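Side-chain contacts in cysteine synthase 3 (Entamoeba histolytica, PDB 6KR5), which probably catalyses the pyridoxal-phosphate-dependent replacement of the acetoxy group of O-acetyl-L-serine by sulfide, giving L-cysteine and acetate: residues 215-218 against 223-226; 255-260 against 284-289; 61-66 against 98-103; 51-56 against 93-98. One frame throughout, in Å; residues are numbered along the deposited sequence.

Contact 1: residues 215-218 against 223-226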
loop_
_atom_site.group_PDB
_atom_site.type_symbol
_atom_site.label_atom_id
_atom_site.label_comp_id
_atom_site.label_asym_id
_atom_site.label_seq_id
_atom_site.Cartn_x
_atom_site.Cartn_y
_atom_site.Cartn_z
ATOM N N ALA B 215 10.954 17.436 -15.592
ATOM C CA ALA B 215 10.927 16.025 -15.956
ATOM C C ALA B 215 12.236 15.366 -15.538
ATOM O O ALA B 215 13.305 15.967 -15.671
ATOM C CB ALA B 215 10.716 15.861 -17.464
ATOM N N VAL B 216 12.155 14.123 -15.054
ATOM C CA VAL B 216 13.308 13.387 -14.548
ATOM C C VAL B 216 13.481 12.104 -15.349
ATOM O O VAL B 216 12.505 11.397 -15.625
ATOM C CB VAL B 216 13.139 13.074 -13.047
ATOM C CG1 VAL B 216 14.347 12.317 -12.475
ATOM C CG2 VAL B 216 12.873 14.357 -12.280
ATOM N N GLU B 217 14.716 11.807 -15.730
ATOM C CA GLU B 217 14.999 10.599 -16.488
ATOM C C GLU B 217 16.343 10.033 -16.033
ATOM O O GLU B 217 17.141 10.745 -15.423
ATOM C CB GLU B 217 14.996 10.872 -18.001
ATOM C CG GLU B 217 16.017 11.886 -18.484
ATOM C CD GLU B 217 16.003 12.050 -20.007
ATOM O OE1 GLU B 217 15.265 11.310 -20.696
ATOM O OE2 GLU B 217 16.746 12.916 -20.508
ATOM N N PRO B 218 16.604 8.753 -16.312
ATOM C CA PRO B 218 17.900 8.184 -15.915
ATOM C C PRO B 218 19.048 8.822 -16.678
ATOM O O PRO B 218 18.989 9.001 -17.899
ATOM C CB PRO B 218 17.765 6.691 -16.262
ATOM C CG PRO B 218 16.289 6.450 -16.490
ATOM C CD PRO B 218 15.756 7.762 -16.998
ATOM N N VAL B 223 17.039 10.119 -22.946
ATOM C CA VAL B 223 16.576 10.336 -24.317
ATOM C C VAL B 223 15.817 11.653 -24.450
ATOM O O VAL B 223 15.819 12.265 -25.528
ATOM C CB VAL B 223 15.733 9.142 -24.827
ATOM C CG1 VAL B 223 16.522 7.849 -24.740
ATOM C CG2 VAL B 223 14.400 9.035 -24.109
ATOM N N LEU B 224 15.163 12.119 -23.384
ATOM C CA LEU B 224 14.518 13.425 -23.465
ATOM C C LEU B 224 15.550 14.529 -23.651
ATOM O O LEU B 224 15.269 15.541 -24.310
ATOM C CB LEU B 224 13.685 13.688 -22.214
ATOM C CG LEU B 224 12.575 12.675 -21.946
ATOM C CD1 LEU B 224 11.935 13.003 -20.629
ATOM C CD2 LEU B 224 11.543 12.690 -23.055
ATOM N N SER B 225 16.751 14.339 -23.104
ATOM C CA SER B 225 17.865 15.265 -23.281
ATOM C C SER B 225 18.556 15.097 -24.627
ATOM O O SER B 225 19.520 15.820 -24.904
ATOM C CB SER B 225 18.879 15.065 -22.155
ATOM O OG SER B 225 18.264 15.234 -20.886
ATOM N N GLY B 226 18.090 14.168 -25.460
ATOM C CA GLY B 226 18.671 13.907 -26.768
ATOM C C GLY B 226 19.806 12.907 -26.795
ATOM O O GLY B 226 20.422 12.723 -27.853
#
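Glu217 reaches from the end of strand 212-218 to the turn at 223-226 and grips it with both carboxylate oxygens. OE1 accepts the backbone N-H of Leu224, with Leu224 N 2.8 Å from Glu217 OE1. That bond bends moderately, to 155° at the hydrogen, and uses the lone pair of OE1 on the side of the other oxygen. OE2 takes two donors from Ser225. The hydroxyl donates at 2.8 Å from Ser225 OG to Glu217 OE2 and meets the oxygen almost in line with its C-O bond. The amide follows at 3.0 Å from Ser225 N to Glu217 OE2, from the syn side and 15° out of the carboxylate plane; at 139° it is the more bent of the two N-H bonds.

The chain of Glu217 is extended beyond CG, which carries the carboxylate across to the turn. Leu224 lies against the same group: its CB is 3.2 Å from Glu217 OE1. Farther out, Leu224 CD1 makes a loose apolar contact with Ala215 CB at 4.4 Å. Val223 to Gly226 form a type I beta turn in the loop after strand 212-218. The Leu224 side chain is about 9 Å from bound pyridoxal phosphate. Ile254 of the neighbouring strand packs against Glu217, Leu224 and Ser225.

Three donors thus satisfy one buried carboxylate. They would probably stabilise its negative charge, although no cationic side chain of the two segments takes part. The three bonds probably fix how the carboxylate is rotated and hold the turn near the strand end.

Contact 2: residues 255-260 against 284-289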
loop_
_atom_site.group_PDB
_atom_site.type_symbol
_atom_site.label_atom_id
_atom_site.label_comp_id
_atom_site.label_asym_id
_atom_site.label_seq_id
_atom_site.Cartn_x
_atom_site.Cartn_y
_atom_site.Cartn_z
ATOM N N THR B 255 15.948 16.903 -15.737
ATOM C CA THR B 255 17.025 16.612 -14.798
ATOM C C THR B 255 17.368 15.134 -14.857
ATOM O O THR B 255 16.550 14.300 -14.440
ATOM C CB THR B 255 16.631 17.009 -13.378
ATOM O OG1 THR B 255 16.369 18.419 -13.344
ATOM C CG2 THR B 255 17.755 16.687 -12.397
ATOM N N PRO B 256 18.530 14.765 -15.385
ATOM C CA PRO B 256 18.943 13.361 -15.362
ATOM C C PRO B 256 19.435 12.973 -13.979
ATOM O O PRO B 256 20.084 13.762 -13.285
ATOM C CB PRO B 256 20.085 13.315 -16.384
ATOM C CG PRO B 256 20.680 14.686 -16.316
ATOM C CD PRO B 256 19.525 15.629 -16.047
ATOM N N ILE B 257 19.137 11.737 -13.586
ATOM C CA ILE B 257 19.536 11.209 -12.285
ATOM C C ILE B 257 20.203 9.857 -12.505
ATOM O O ILE B 257 19.651 8.988 -13.193
ATOM C CB ILE B 257 18.336 11.078 -11.320
ATOM C CG1 ILE B 257 17.740 12.448 -10.965
ATOM C CG2 ILE B 257 18.736 10.310 -10.058
ATOM C CD1 ILE B 257 18.634 13.335 -10.043
ATOM N N LYS B 258 21.388 9.676 -11.923
ATOM C CA LYS B 258 22.070 8.391 -12.031
ATOM C C LYS B 258 21.304 7.301 -11.289
ATOM O O LYS B 258 20.803 7.515 -10.176
ATOM C CB LYS B 258 23.490 8.479 -11.470
ATOM C CG LYS B 258 24.439 9.396 -12.244
ATOM C CD LYS B 258 25.774 9.458 -11.521
ATOM C CE LYS B 258 26.811 10.253 -12.294
ATOM N NZ LYS B 258 28.032 10.455 -11.467
ATOM N N THR B 259 21.265 6.113 -11.897
ATOM C CA THR B 259 20.616 4.954 -11.286
ATOM C C THR B 259 21.040 4.770 -9.830
ATOM O O THR B 259 20.191 4.661 -8.936
ATOM C CB THR B 259 20.930 3.691 -12.095
ATOM O OG1 THR B 259 20.272 3.762 -13.362
ATOM C CG2 THR B 259 20.405 2.453 -11.393
ATOM N N GLN B 260 22.354 4.763 -9.563
ATOM C CA GLN B 260 22.818 4.507 -8.199
ATOM C C GLN B 260 22.396 5.607 -7.236
ATOM O O GLN B 260 22.131 5.330 -6.060
ATOM C CB GLN B 260 24.339 4.351 -8.156
ATOM C CG GLN B 260 24.884 3.200 -8.966
ATOM C CD GLN B 260 24.451 1.847 -8.459
ATOM O OE1 GLN B 260 24.241 1.649 -7.261
ATOM N NE2 GLN B 260 24.312 0.895 -9.379
ATOM N N ALA B 284 13.046 11.008 -8.497
ATOM C CA ALA B 284 12.280 12.245 -8.428
ATOM C C ALA B 284 12.670 13.071 -7.211
ATOM O O ALA B 284 12.842 14.289 -7.318
ATOM C CB ALA B 284 10.781 11.945 -8.414
ATOM N N ILE B 285 12.820 12.430 -6.045
ATOM C CA ILE B 285 13.147 13.188 -4.837
ATOM C C ILE B 285 14.516 13.837 -4.973
ATOM O O ILE B 285 14.688 15.014 -4.642
ATOM C CB ILE B 285 13.056 12.296 -3.586
ATOM C CG1 ILE B 285 11.584 12.054 -3.258
ATOM C CG2 ILE B 285 13.756 12.973 -2.386
ATOM C CD1 ILE B 285 11.319 11.021 -2.181
ATOM N N LEU B 286 15.504 13.102 -5.494
ATOM C CA LEU B 286 16.830 13.705 -5.635
ATOM C C LEU B 286 16.792 14.890 -6.594
ATOM O O LEU B 286 17.380 15.941 -6.310
ATOM C CB LEU B 286 17.847 12.662 -6.095
ATOM C CG LEU B 286 19.261 13.202 -6.321
ATOM C CD1 LEU B 286 19.766 13.917 -5.077
ATOM C CD2 LEU B 286 20.190 12.071 -6.692
ATOM N N ALA B 287 16.086 14.754 -7.722
ATOM C CA ALA B 287 15.934 15.894 -8.621
ATOM C C ALA B 287 15.253 17.057 -7.912
ATOM O O ALA B 287 15.607 18.221 -8.133
ATOM C CB ALA B 287 15.137 15.497 -9.864
ATOM N N GLY B 288 14.278 16.759 -7.054
ATOM C CA GLY B 288 13.576 17.819 -6.352
ATOM C C GLY B 288 14.442 18.493 -5.302
ATOM O O GLY B 288 14.318 19.700 -5.072
ATOM N N LEU B 289 15.301 17.718 -4.627
ATOM C CA LEU B 289 16.202 18.298 -3.637
ATOM C C LEU B 289 17.261 19.164 -4.305
ATOM O O LEU B 289 17.651 20.208 -3.764
ATOM C CB LEU B 289 16.856 17.199 -2.793
ATOM C CG LEU B 289 15.943 16.390 -1.856
ATOM C CD1 LEU B 289 16.749 15.370 -1.055
ATOM C CD2 LEU B 289 15.145 17.294 -0.916
HETATM O O HOH W 1 16.179 19.403 -10.687
#
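Ile257 has CG1 opposite its carbonyl carbon and turns at chi2 (-71°), which points CD1 at helix 279-292. Leu286 answers with CG on the far side of CB from its own nitrogen (chi1 178°), which sets the leucine branch beside that methyl. Ile257 CD1 lies 3.8 Å from Leu286 CG. It also nestles against the helix backbone, 3.7 Å from Ala287 N. The second branch of the isoleucine, CG2, approaches Leu286 CD2 at 4.1 Å.

Two residues earlier in the strand, Thr255 turns its methyl to the helix, and Thr255 CG2 meets Ala287 CB at 3.8 Å. The Ala287 methyl thus meets both Thr255 and Ile257. The threonine hydroxyl is tied to the helix through a single water. Thr255 OG1 donates to that water at 2.8 Å, and the water donates to Ala287 O at 2.9 Å.

Strand 255-257 and helix 284-289 pass at 8.7 Å between axes, with their directions 129° apart. Val216 of the adjacent parallel strand also packs on Ala287. This is a helix packed on strand 253-257, outermost within this chain, of the mixed sheet, as in the alpha/beta architecture of the fold-type II pyridoxal-phosphate enzymes.

Contact 3: residues 61-66 against 98-103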
loop_
_atom_site.group_PDB
_atom_site.type_symbol
_atom_site.label_atom_id
_atom_site.label_comp_id
_atom_site.label_asym_id
_atom_site.label_seq_id
_atom_site.Cartn_x
_atom_site.Cartn_y
_atom_site.Cartn_z
ATOM N N VAL B 61 -4.252 5.400 -14.139
ATOM C CA VAL B 61 -4.094 5.262 -15.581
ATOM C C VAL B 61 -4.916 4.089 -16.090
ATOM O O VAL B 61 -5.657 4.212 -17.072
ATOM C CB VAL B 61 -2.607 5.098 -15.935
ATOM C CG1 VAL B 61 -2.433 4.755 -17.423
ATOM C CG2 VAL B 61 -1.814 6.353 -15.529
ATOM N N GLY B 62 -4.781 2.929 -15.445
ATOM C CA GLY B 62 -5.559 1.777 -15.875
ATOM C C GLY B 62 -7.045 2.027 -15.742
ATOM O O GLY B 62 -7.834 1.660 -16.625
ATOM N N PHE B 63 -7.442 2.679 -14.650
ATOM C CA PHE B 63 -8.844 3.020 -14.461
ATOM C C PHE B 63 -9.345 3.925 -15.575
ATOM O O PHE B 63 -10.375 3.643 -16.194
ATOM C CB PHE B 63 -9.054 3.704 -13.113
ATOM C CG PHE B 63 -10.420 4.303 -12.977
ATOM C CD1 PHE B 63 -11.511 3.490 -12.705
ATOM C CD2 PHE B 63 -10.628 5.657 -13.163
ATOM C CE1 PHE B 63 -12.781 4.026 -12.588
ATOM C CE2 PHE B 63 -11.900 6.194 -13.057
ATOM C CZ PHE B 63 -12.971 5.380 -12.777
ATOM N N ASN B 64 -8.653 5.039 -15.833
ATOM C CA ASN B 64 -9.215 5.978 -16.802
ATOM C C ASN B 64 -9.138 5.461 -18.233
ATOM O O ASN B 64 -10.029 5.762 -19.038
ATOM C CB ASN B 64 -8.548 7.349 -16.719
ATOM C CG ASN B 64 -9.441 8.423 -17.296
ATOM O OD1 ASN B 64 -10.578 8.594 -16.835
ATOM N ND2 ASN B 64 -8.972 9.107 -18.340
ATOM N N ILE B 65 -8.088 4.716 -18.591
ATOM C CA ILE B 65 -8.030 4.131 -19.935
ATOM C C ILE B 65 -9.249 3.245 -20.175
ATOM O O ILE B 65 -9.914 3.342 -21.212
ATOM C CB ILE B 65 -6.711 3.356 -20.119
ATOM C CG1 ILE B 65 -5.569 4.344 -20.395
ATOM C CG2 ILE B 65 -6.833 2.322 -21.231
ATOM C CD1 ILE B 65 -4.214 3.723 -20.377
ATOM N N ILE B 66 -9.590 2.407 -19.202
ATOM C CA ILE B 66 -10.709 1.490 -19.383
ATOM C C ILE B 66 -12.043 2.216 -19.252
ATOM O O ILE B 66 -12.956 2.002 -20.061
ATOM C CB ILE B 66 -10.580 0.328 -18.388
ATOM C CG1 ILE B 66 -9.359 -0.514 -18.755
ATOM C CG2 ILE B 66 -11.828 -0.533 -18.412
ATOM C CD1 ILE B 66 -8.933 -1.473 -17.657
ATOM N N ALA B 98 -11.014 -6.108 -13.543
ATOM C CA ALA B 98 -11.745 -7.024 -12.673
ATOM C C ALA B 98 -13.063 -6.410 -12.201
ATOM O O ALA B 98 -14.082 -7.105 -12.106
ATOM C CB ALA B 98 -10.862 -7.412 -11.485
ATOM N N VAL B 99 -13.070 -5.112 -11.902
ATOM C CA VAL B 99 -14.279 -4.497 -11.361
ATOM C C VAL B 99 -15.259 -4.143 -12.473
ATOM O O VAL B 99 -16.476 -4.328 -12.324
ATOM C CB VAL B 99 -13.907 -3.274 -10.499
ATOM C CG1 VAL B 99 -15.155 -2.607 -9.983
ATOM C CG2 VAL B 99 -13.013 -3.699 -9.326
ATOM N N PHE B 100 -14.756 -3.664 -13.615
ATOM C CA PHE B 100 -15.641 -3.376 -14.741
ATOM C C PHE B 100 -16.131 -4.638 -15.431
ATOM O O PHE B 100 -17.071 -4.560 -16.233
ATOM C CB PHE B 100 -14.940 -2.489 -15.774
ATOM C CG PHE B 100 -14.868 -1.043 -15.388
ATOM C CD1 PHE B 100 -16.024 -0.293 -15.243
ATOM C CD2 PHE B 100 -13.644 -0.421 -15.202
ATOM C CE1 PHE B 100 -15.961 1.055 -14.887
ATOM C CE2 PHE B 100 -13.571 0.930 -14.852
ATOM C CZ PHE B 100 -14.727 1.666 -14.696
ATOM N N GLY B 101 -15.509 -5.782 -15.167
ATOM C CA GLY B 101 -15.959 -7.035 -15.747
ATOM C C GLY B 101 -15.453 -7.322 -17.141
ATOM O O GLY B 101 -16.171 -7.939 -17.936
ATOM N N TYR B 102 -14.233 -6.895 -17.471
ATOM C CA TYR B 102 -13.656 -7.179 -18.773
ATOM C C TYR B 102 -12.416 -8.047 -18.635
ATOM O O TYR B 102 -11.623 -7.843 -17.714
ATOM C CB TYR B 102 -13.262 -5.891 -19.501
ATOM C CG TYR B 102 -14.423 -5.202 -20.152
ATOM C CD1 TYR B 102 -15.239 -4.349 -19.420
ATOM C CD2 TYR B 102 -14.721 -5.418 -21.500
ATOM C CE1 TYR B 102 -16.304 -3.720 -20.009
ATOM C CE2 TYR B 102 -15.788 -4.794 -22.089
ATOM C CZ TYR B 102 -16.574 -3.950 -21.339
ATOM O OH TYR B 102 -17.641 -3.322 -21.930
ATOM N N PRO B 103 -12.207 -9.004 -19.532
ATOM C CA PRO B 103 -10.948 -9.758 -19.502
ATOM C C PRO B 103 -9.776 -8.839 -19.813
ATOM O O PRO B 103 -9.891 -7.905 -20.614
ATOM C CB PRO B 103 -11.137 -10.820 -20.592
ATOM C CG PRO B 103 -12.629 -10.930 -20.767
ATOM C CD PRO B 103 -13.155 -9.535 -20.529
#
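Phe100, in the last turn of helix 88-100, faces the middle of helix 58-72, and the two segments meet through side chains alone. The nearest backbone pair is Ile66 and Phe100, with 8.3 Å from Ile66 CA to Phe100 CA. Right after Phe100 the chain leaves the helix at Gly101, whose phi is positive (84°). From there it runs through Tyr102 towards strand 104-109.

The Phe100 side chain is met by two residues one helical turn apart. Phe63 makes contact through CD1 and CE1. Its CE1 lies 3.7 Å from Phe100 CZ, and its CD1 is 3.9 Å from Phe100 CE2. The two side chains cross at about a right angle. The ring planes are 25° from parallel, but the centroids are 5.9 Å apart. The rings are therefore slid well past each other and overlap little. Ile66 uses its short branch: CG2 is set opposite its own backbone N and touches Phe100 CD2, 3.7 Å from Ile66 CG2. The isoleucine and phenylalanine side chains run past each other in opposite directions.

The second subunit also reaches this cluster, where Ile6 of that chain packs on Phe63 and Ile4 of that chain on Phe100. Within the chain, Ile66 also meets Ile81 of strand 80-84. The arrangement is apolar helix-helix packing beside the parallel four-stranded sheet of an alpha/beta domain, extended at the dimer interface by the N-terminal segment of the partner chain.

Contact 4: residues 51-56 against 93-98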
loop_
_atom_site.group_PDB
_atom_site.type_symbol
_atom_site.label_atom_id
_atom_site.label_comp_id
_atom_site.label_asym_id
_atom_site.label_seq_id
_atom_site.Cartn_x
_atom_site.Cartn_y
_atom_site.Cartn_z
ATOM N N PHE B 51 -0.529 5.384 -2.073
ATOM C CA PHE B 51 -1.792 5.303 -1.350
ATOM C C PHE B 51 -2.958 4.853 -2.223
ATOM O O PHE B 51 -4.052 4.631 -1.694
ATOM C CB PHE B 51 -2.107 6.645 -0.687
ATOM C CG PHE B 51 -1.478 6.802 0.668
ATOM C CD1 PHE B 51 -0.128 7.035 0.783
ATOM C CD2 PHE B 51 -2.244 6.727 1.815
ATOM C CE1 PHE B 51 0.456 7.183 2.036
ATOM C CE2 PHE B 51 -1.661 6.868 3.061
ATOM C CZ PHE B 51 -0.317 7.103 3.161
ATOM N N ASN B 52 -2.769 4.711 -3.535
ATOM C CA ASN B 52 -3.796 4.084 -4.355
ATOM C C ASN B 52 -4.017 2.637 -3.905
ATOM O O ASN B 52 -3.127 2.021 -3.302
ATOM C CB ASN B 52 -3.386 4.145 -5.822
ATOM C CG ASN B 52 -3.581 5.529 -6.412
ATOM O OD1 ASN B 52 -4.713 5.986 -6.573
ATOM N ND2 ASN B 52 -2.482 6.215 -6.713
ATOM N N PRO B 53 -5.204 2.071 -4.163
ATOM C CA PRO B 53 -5.494 0.715 -3.647
ATOM C C PRO B 53 -4.498 -0.353 -4.074
ATOM O O PRO B 53 -4.198 -1.256 -3.276
ATOM C CB PRO B 53 -6.903 0.422 -4.189
ATOM C CG PRO B 53 -7.161 1.481 -5.250
ATOM C CD PRO B 53 -6.380 2.682 -4.802
ATOM N N MET B 54 -3.976 -0.297 -5.303
ATOM C CA MET B 54 -2.900 -1.198 -5.691
ATOM C C MET B 54 -1.561 -0.468 -5.762
ATOM O O MET B 54 -0.618 -0.941 -6.404
ATOM C CB MET B 54 -3.237 -1.924 -6.994
ATOM C CG MET B 54 -4.155 -3.141 -6.776
ATOM S SD MET B 54 -3.617 -4.293 -5.477
ATOM C CE MET B 54 -1.997 -4.725 -6.105
ATOM N N SER B 55 -1.467 0.670 -5.076
ATOM C CA SER B 55 -0.204 1.217 -4.578
ATOM C C SER B 55 0.705 1.765 -5.668
ATOM O O SER B 55 1.927 1.828 -5.486
ATOM C CB SER B 55 0.543 0.182 -3.736
ATOM O OG SER B 55 -0.298 -0.238 -2.676
ATOM N N SER B 56 0.146 2.210 -6.789
ATOM C CA SER B 56 0.951 2.987 -7.718
ATOM C C SER B 56 0.071 3.958 -8.478
ATOM O O SER B 56 -1.154 3.835 -8.512
ATOM C CB SER B 56 1.718 2.108 -8.710
ATOM O OG SER B 56 0.951 1.881 -9.890
ATOM N N LEU B 93 -4.375 -1.893 -14.898
ATOM C CA LEU B 93 -5.376 -2.373 -15.843
ATOM C C LEU B 93 -6.125 -3.571 -15.279
ATOM O O LEU B 93 -7.340 -3.703 -15.476
ATOM C CB LEU B 93 -4.711 -2.738 -17.164
ATOM C CG LEU B 93 -4.225 -1.590 -18.042
ATOM C CD1 LEU B 93 -3.330 -2.163 -19.127
ATOM C CD2 LEU B 93 -5.403 -0.836 -18.659
ATOM N N CYS B 94 -5.413 -4.455 -14.576
ATOM C CA CYS B 94 -6.048 -5.655 -14.043
ATOM C C CYS B 94 -7.031 -5.311 -12.936
ATOM O O CYS B 94 -8.111 -5.910 -12.849
ATOM C CB CYS B 94 -4.987 -6.634 -13.550
ATOM S SG CYS B 94 -4.122 -7.462 -14.897
ATOM N N GLN B 95 -6.694 -4.331 -12.099
ATOM C CA GLN B 95 -7.622 -3.909 -11.053
ATOM C C GLN B 95 -8.916 -3.369 -11.658
ATOM O O GLN B 95 -10.023 -3.787 -11.277
ATOM C CB GLN B 95 -6.955 -2.864 -10.160
ATOM C CG GLN B 95 -7.907 -2.245 -9.147
ATOM C CD GLN B 95 -7.225 -1.215 -8.265
ATOM O OE1 GLN B 95 -7.024 -1.427 -7.056
ATOM N NE2 GLN B 95 -6.845 -0.101 -8.864
ATOM N N ALA B 96 -8.796 -2.458 -12.634
ATOM C CA ALA B 96 -9.985 -1.863 -13.233
ATOM C C ALA B 96 -10.756 -2.889 -14.046
ATOM O O ALA B 96 -11.990 -2.937 -13.986
ATOM C CB ALA B 96 -9.606 -0.659 -14.093
ATOM N N GLY B 97 -10.047 -3.759 -14.766
ATOM C CA GLY B 97 -10.732 -4.768 -15.558
ATOM C C GLY B 97 -11.552 -5.717 -14.703
ATOM O O GLY B 97 -12.671 -6.088 -15.066
ATOM N N ALA B 98 -11.014 -6.108 -13.543
ATOM C CA ALA B 98 -11.745 -7.024 -12.673
ATOM C C ALA B 98 -13.063 -6.410 -12.201
ATOM O O ALA B 98 -14.082 -7.105 -12.106
ATOM C CB ALA B 98 -10.862 -7.412 -11.485
#
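Pro53 and Met54 meet the end of Gln95 by van der Waals contact. Both residues touch the amide oxygen. Gln95 OE1 is 3.4 Å from Pro53 CB and also 3.4 Å from Met54 CG. Pro53 CG touches the same oxygen, and at 4.0 Å it reaches Gln95 NE2 as well. The proline ring and the glutamine chain cross at about a right angle. Gln95 stretches fully from helix 88-100, with chi1 173° and chi2 180°, which places its amide against the loop. Met54 starts towards the helix, then folds back at chi2 and chi3. Its CG therefore does the touching.

The polar bonds run to a third residue. Gln95 NE2 donates to Asp59 OD2, near the start of helix 58-72, and the same carboxylate oxygen accepts Met54 N, which ties together the two sides of the contact.

The loop has its own backbone bond, since Asn52 to Ser55 form a type I beta turn with Ser55 N 2.8 Å from Asn52 O. The loop leads into helix 58-72, and Ser56 OG caps its start at Lys58 N, where the span of the pyridoxal-phosphate pocket begins. Across the dimer interface, Phe51 of the second subunit packs on Pro53, and Met276 of that subunit on Met54.

The amide N-H of Gln95 is thus bonded to a carboxylate, while the oxygen meets carbons across this contact. The bond to Asp59 probably sets which way the amide is turned, leaving OE1 against Pro53 and Met54.

Overall arrangement
The contacts form two pairs on opposite sides of the chain's centre. Contacts 1 and 2 have centres 11 Å apart and share the sheet of strands 212-218 and 253-257. Ala215 O and Thr255 N, 2.8 Å apart, probably form one of the bonds that join them. Contacts 3 and 4 are 9 Å apart between centres, share Ala98 and both touch the second subunit. The pairs are well separated, with 27 Å between the centres of contacts 1 and 4. Each pair has side chains within about 9 to 13 Å of bound pyridoxal phosphate: Leu224 at about 9 Å and Ile257 at about 12 Å, Met54 at about 11 Å and Phe63 at about 13 Å.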